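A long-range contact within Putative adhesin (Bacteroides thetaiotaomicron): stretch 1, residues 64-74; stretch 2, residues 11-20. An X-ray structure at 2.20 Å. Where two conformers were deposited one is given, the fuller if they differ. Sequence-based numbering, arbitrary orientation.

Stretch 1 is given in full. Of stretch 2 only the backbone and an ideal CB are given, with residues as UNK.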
# COMPACT_ATOMS: atom_id res chain seq x y z
N ASN A 64 3.44 22.97 -7.88
CA ASN A 64 3.52 24.24 -7.14
C ASN A 64 2.33 24.41 -6.15
O ASN A 64 2.25 25.45 -5.50
CB ASN A 64 3.59 25.45 -8.10
CG ASN A 64 4.86 25.53 -8.93
OD1 ASN A 64 5.99 25.35 -8.43
ND2 ASN A 64 4.70 25.84 -10.22
N TYR A 65 1.42 23.41 -6.06
CA TYR A 65 0.27 23.44 -5.16
C TYR A 65 0.67 23.54 -3.69
O TYR A 65 1.55 22.82 -3.22
CB TYR A 65 -0.64 22.17 -5.32
CG TYR A 65 -1.74 22.07 -4.28
CD1 TYR A 65 -2.76 23.01 -4.22
CD2 TYR A 65 -1.70 21.08 -3.29
CE1 TYR A 65 -3.73 22.97 -3.21
CE2 TYR A 65 -2.67 21.03 -2.29
CZ TYR A 65 -3.69 21.97 -2.26
OH TYR A 65 -4.65 21.93 -1.28
N ARG A 66 -0.01 24.45 -2.99
CA ARG A 66 0.14 24.69 -1.55
C ARG A 66 -1.22 24.93 -0.93
O ARG A 66 -2.08 25.53 -1.56
CB ARG A 66 1.06 25.90 -1.23
CG ARG A 66 2.48 25.84 -1.79
CD ARG A 66 3.35 24.75 -1.21
NE ARG A 66 4.69 24.82 -1.80
CZ ARG A 66 5.08 24.15 -2.87
NH1 ARG A 66 4.26 23.29 -3.48
NH2 ARG A 66 6.31 24.30 -3.33
N MSE A 67 -1.43 24.45 0.27
CA MSE A 67 -2.69 24.68 0.94
C MSE A 67 -2.50 25.80 1.95
O MSE A 67 -1.79 25.63 2.94
CB MSE A 67 -3.21 23.41 1.63
CG MSE A 67 -4.61 23.60 2.21
SE MSE A 67 -5.17 22.11 3.29
CE MSE A 67 -5.50 20.82 1.82
N LYS A 68 -3.14 26.95 1.68
CA LYS A 68 -3.11 28.11 2.55
C LYS A 68 -4.18 27.95 3.61
O LYS A 68 -5.34 27.73 3.28
CB LYS A 68 -3.32 29.36 1.72
CG LYS A 68 -3.29 30.67 2.49
CD LYS A 68 -3.58 31.86 1.54
CE LYS A 68 -5.05 32.05 1.20
NZ LYS A 68 -5.82 32.61 2.34
N LEU A 69 -3.78 28.00 4.89
CA LEU A 69 -4.73 27.89 5.99
C LEU A 69 -4.65 29.09 6.89
O LEU A 69 -3.63 29.31 7.53
CB LEU A 69 -4.55 26.60 6.82
CG LEU A 69 -4.85 25.26 6.16
CD1 LEU A 69 -4.33 24.10 7.02
CD2 LEU A 69 -6.33 25.07 5.96
N ASP A 70 -5.75 29.84 6.97
CA ASP A 70 -5.88 30.95 7.91
C ASP A 70 -6.19 30.34 9.27
O ASP A 70 -7.17 29.61 9.40
CB ASP A 70 -6.94 31.97 7.46
CG ASP A 70 -6.48 32.79 6.29
OD1 ASP A 70 -5.50 33.57 6.45
OD2 ASP A 70 -7.05 32.63 5.20
N LEU A 71 -5.30 30.54 10.26
CA LEU A 71 -5.45 29.95 11.58
C LEU A 71 -5.10 30.93 12.68
O LEU A 71 -4.21 31.77 12.51
CB LEU A 71 -4.55 28.69 11.72
CG LEU A 71 -4.92 27.45 10.89
CD1 LEU A 71 -3.82 26.44 10.92
CD2 LEU A 71 -6.25 26.85 11.34
N LYS A 72 -5.77 30.79 13.82
CA LYS A 72 -5.48 31.54 15.04
C LYS A 72 -4.06 31.15 15.49
O LYS A 72 -3.74 29.95 15.45
CB LYS A 72 -6.54 31.19 16.11
CG LYS A 72 -6.33 31.87 17.47
CD LYS A 72 -7.19 31.23 18.57
CE LYS A 72 -6.56 30.00 19.21
NZ LYS A 72 -7.58 29.19 19.95
N GLN A 73 -3.21 32.14 15.88
CA GLN A 73 -1.83 31.92 16.32
C GLN A 73 -1.75 30.68 17.23
O GLN A 73 -2.53 30.55 18.16
CB GLN A 73 -1.27 33.17 17.03
CG GLN A 73 0.26 33.20 17.19
CD GLN A 73 0.80 34.47 17.83
OE1 GLN A 73 0.24 35.57 17.71
NE2 GLN A 73 1.95 34.35 18.47
N GLY A 74 -0.82 29.79 16.92
CA GLY A 74 -0.63 28.57 17.70
C GLY A 74 0.19 27.48 17.04
O GLY A 74 0.62 27.61 15.89
N UNK A 11 -2.05 41.65 9.79
CA UNK A 11 -1.41 40.75 8.87
C UNK A 11 -2.06 39.34 8.84
O UNK A 11 -2.29 38.80 9.92
CB UNK A 11 0.07 40.64 9.24
N UNK A 12 -2.32 38.73 7.64
CA UNK A 12 -2.81 37.34 7.60
C UNK A 12 -1.89 36.39 8.39
O UNK A 12 -0.67 36.59 8.47
CB UNK A 12 -2.92 36.87 6.15
N UNK A 13 -2.47 35.39 9.02
CA UNK A 13 -1.73 34.49 9.88
C UNK A 13 -2.16 33.02 9.68
O UNK A 13 -3.35 32.74 9.56
CB UNK A 13 -1.92 34.90 11.34
N UNK A 14 -1.18 32.12 9.65
CA UNK A 14 -1.45 30.69 9.54
C UNK A 14 -0.32 29.84 9.00
O UNK A 14 0.85 30.07 9.32
CB UNK A 14 -2.67 30.48 8.65
N UNK A 15 -0.68 28.83 8.21
CA UNK A 15 0.27 27.91 7.61
C UNK A 15 0.01 27.81 6.12
O UNK A 15 -1.08 28.15 5.65
CB UNK A 15 0.19 26.53 8.27
N UNK A 16 1.02 27.32 5.40
CA UNK A 16 1.01 27.04 3.97
C UNK A 16 1.63 25.66 3.81
O UNK A 16 2.83 25.48 4.03
CB UNK A 16 1.76 28.10 3.17
N UNK A 17 0.82 24.68 3.48
CA UNK A 17 1.30 23.30 3.43
C UNK A 17 1.56 22.78 2.05
O UNK A 17 0.73 22.93 1.16
CB UNK A 17 0.29 22.38 4.12
N UNK A 18 2.70 22.11 1.91
CA UNK A 18 3.12 21.37 0.71
C UNK A 18 2.92 19.89 1.03
O UNK A 18 3.09 19.48 2.18
CB UNK A 18 4.57 21.67 0.32
N UNK A 19 2.47 19.12 0.04
CA UNK A 19 2.24 17.69 0.20
C UNK A 19 3.14 16.92 -0.76
O UNK A 19 3.10 17.17 -1.97
CB UNK A 19 0.77 17.34 -0.04
N UNK A 20 4.01 16.06 -0.24
CA UNK A 20 4.92 15.29 -1.10
C UNK A 20 4.78 13.78 -0.83
O UNK A 20 4.36 13.38 0.26
CB UNK A 20 6.37 15.73 -0.87

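The two segments run antiparallel, and backbone hydrogen bonds set their register: Met-67 N to O of position 17 and Leu-69 N to that of position 15, both 2.8 Å. Position 11 is out of reach; it is Cys-11. At position 12 the ideal CB points sideways, 4.2 Å from Asp-70 OD1. A polar or small side chain would suit, and phi of -54° admits proline. It is Pro-12.

Position 13 accepts a hydrogen bond from Leu-71 N at its O (3.0 Å). Its CB points sideways, 4.1 Å from Leu-71 O, with open space leading to Gln-73. A long or flat side chain, polar or aromatic, could cover this backbone. His-13 does so with chi1 t: its ring edge meets Leu-71 O, and NE2 comes within 3.4 Å of Gln-73 CA. A water joins His-13 N (3.1 Å) to Asp-70 OD1 (2.7 Å).

At position 14, phi/psi of 158/-143 would jam a CB against the preceding carbonyl, and the ideal CB falls 1.9 Å from Leu-69 O. Only glycine fits, and Gly-14 brings its CA to 3.3 Å from Leu-69 O in a CA-H...O contact.

At position 15 the CB shares a face with Leu-69 and Met-67, and Leu-71 CD1 lies 4.8 Å away. Valine, isoleucine or leucine would suit apolar neighbours. Val-15 places CG2 3.8 Å from Leu-69 CB and 4.0 Å from Leu-71 CD1.

Position 16 turns to the face of Lys-68, where the ideal CB is 5.0 Å from Arg-66 CB. Small, polar or longer residues are plausible. Ser-16 puts OG 3.6 Å from Arg-66 CB.

Position 17 returns to the apolar face, opposite Met-67, a selenomethionine; an aliphatic side chain is expected. Leu-17 reaches Leu-69 CD1 with CD1 at 4.2 Å.

The CB of position 18 lies 3.6 Å from Arg-66 CD. An acidic group could answer the guanidinium, but an extended chain could pack along it. Arg-18 takes the second course: its CD lies over one face of the Arg-66 guanidinium, 3.6 Å from CZ, although the like charges approach to 3.7 Å between Arg-18 NE and Arg-66 NH2.

At position 19 the CB finds nothing nearby, so only a large side chain could reach Tyr-65 and Met-67. Phe-19 does, its ring edge meeting Met-67 CB at 3.8 Å from CE1, while CD1 lies 3.9 Å from Tyr-65 CE2. Position 20 is out of reach; it is Ile-20.

Stretch 2 (11-20) CPHGVSLRFI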
# COMPACT_ATOMS: atom_id res chain seq x y z
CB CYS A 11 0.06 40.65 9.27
SG CYS A 11 1.07 39.73 8.11
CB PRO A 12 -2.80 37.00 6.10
CG PRO A 12 -2.86 38.29 5.42
CD PRO A 12 -2.10 39.24 6.27
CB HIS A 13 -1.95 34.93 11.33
CG HIS A 13 -0.99 34.33 12.30
ND1 HIS A 13 0.22 34.93 12.56
CD2 HIS A 13 -1.10 33.22 13.05
CE1 HIS A 13 0.80 34.16 13.46
NE2 HIS A 13 0.05 33.12 13.78
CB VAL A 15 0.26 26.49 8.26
CG1 VAL A 15 0.66 26.54 9.74
CG2 VAL A 15 -1.08 25.79 8.06
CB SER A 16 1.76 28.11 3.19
OG SER A 16 1.85 27.72 1.83
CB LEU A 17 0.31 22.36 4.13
CG LEU A 17 -0.04 22.69 5.57
CD1 LEU A 17 -1.04 21.69 6.12
CD2 LEU A 17 1.21 22.74 6.44
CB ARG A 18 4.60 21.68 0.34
CG ARG A 18 5.12 20.91 -0.88
CD ARG A 18 6.52 21.31 -1.29
NE ARG A 18 6.88 20.71 -2.58
CZ ARG A 18 8.02 20.06 -2.83
NH1 ARG A 18 8.94 19.93 -1.88
NH2 ARG A 18 8.24 19.54 -4.03
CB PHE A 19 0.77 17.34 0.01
CG PHE A 19 -0.14 18.08 0.95
CD1 PHE A 19 -0.65 19.33 0.63
CD2 PHE A 19 -0.50 17.52 2.18
CE1 PHE A 19 -1.47 20.03 1.53
CE2 PHE A 19 -1.33 18.22 3.06
CZ PHE A 19 -1.79 19.47 2.73
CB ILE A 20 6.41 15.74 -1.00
CG1 ILE A 20 7.08 15.31 0.31
CG2 ILE A 20 6.54 17.26 -1.22
CD1 ILE A 20 8.62 15.30 0.27
O HOH W 1 -5.49 35.21 8.63
O HOH W 2 1.78 20.20 -2.52
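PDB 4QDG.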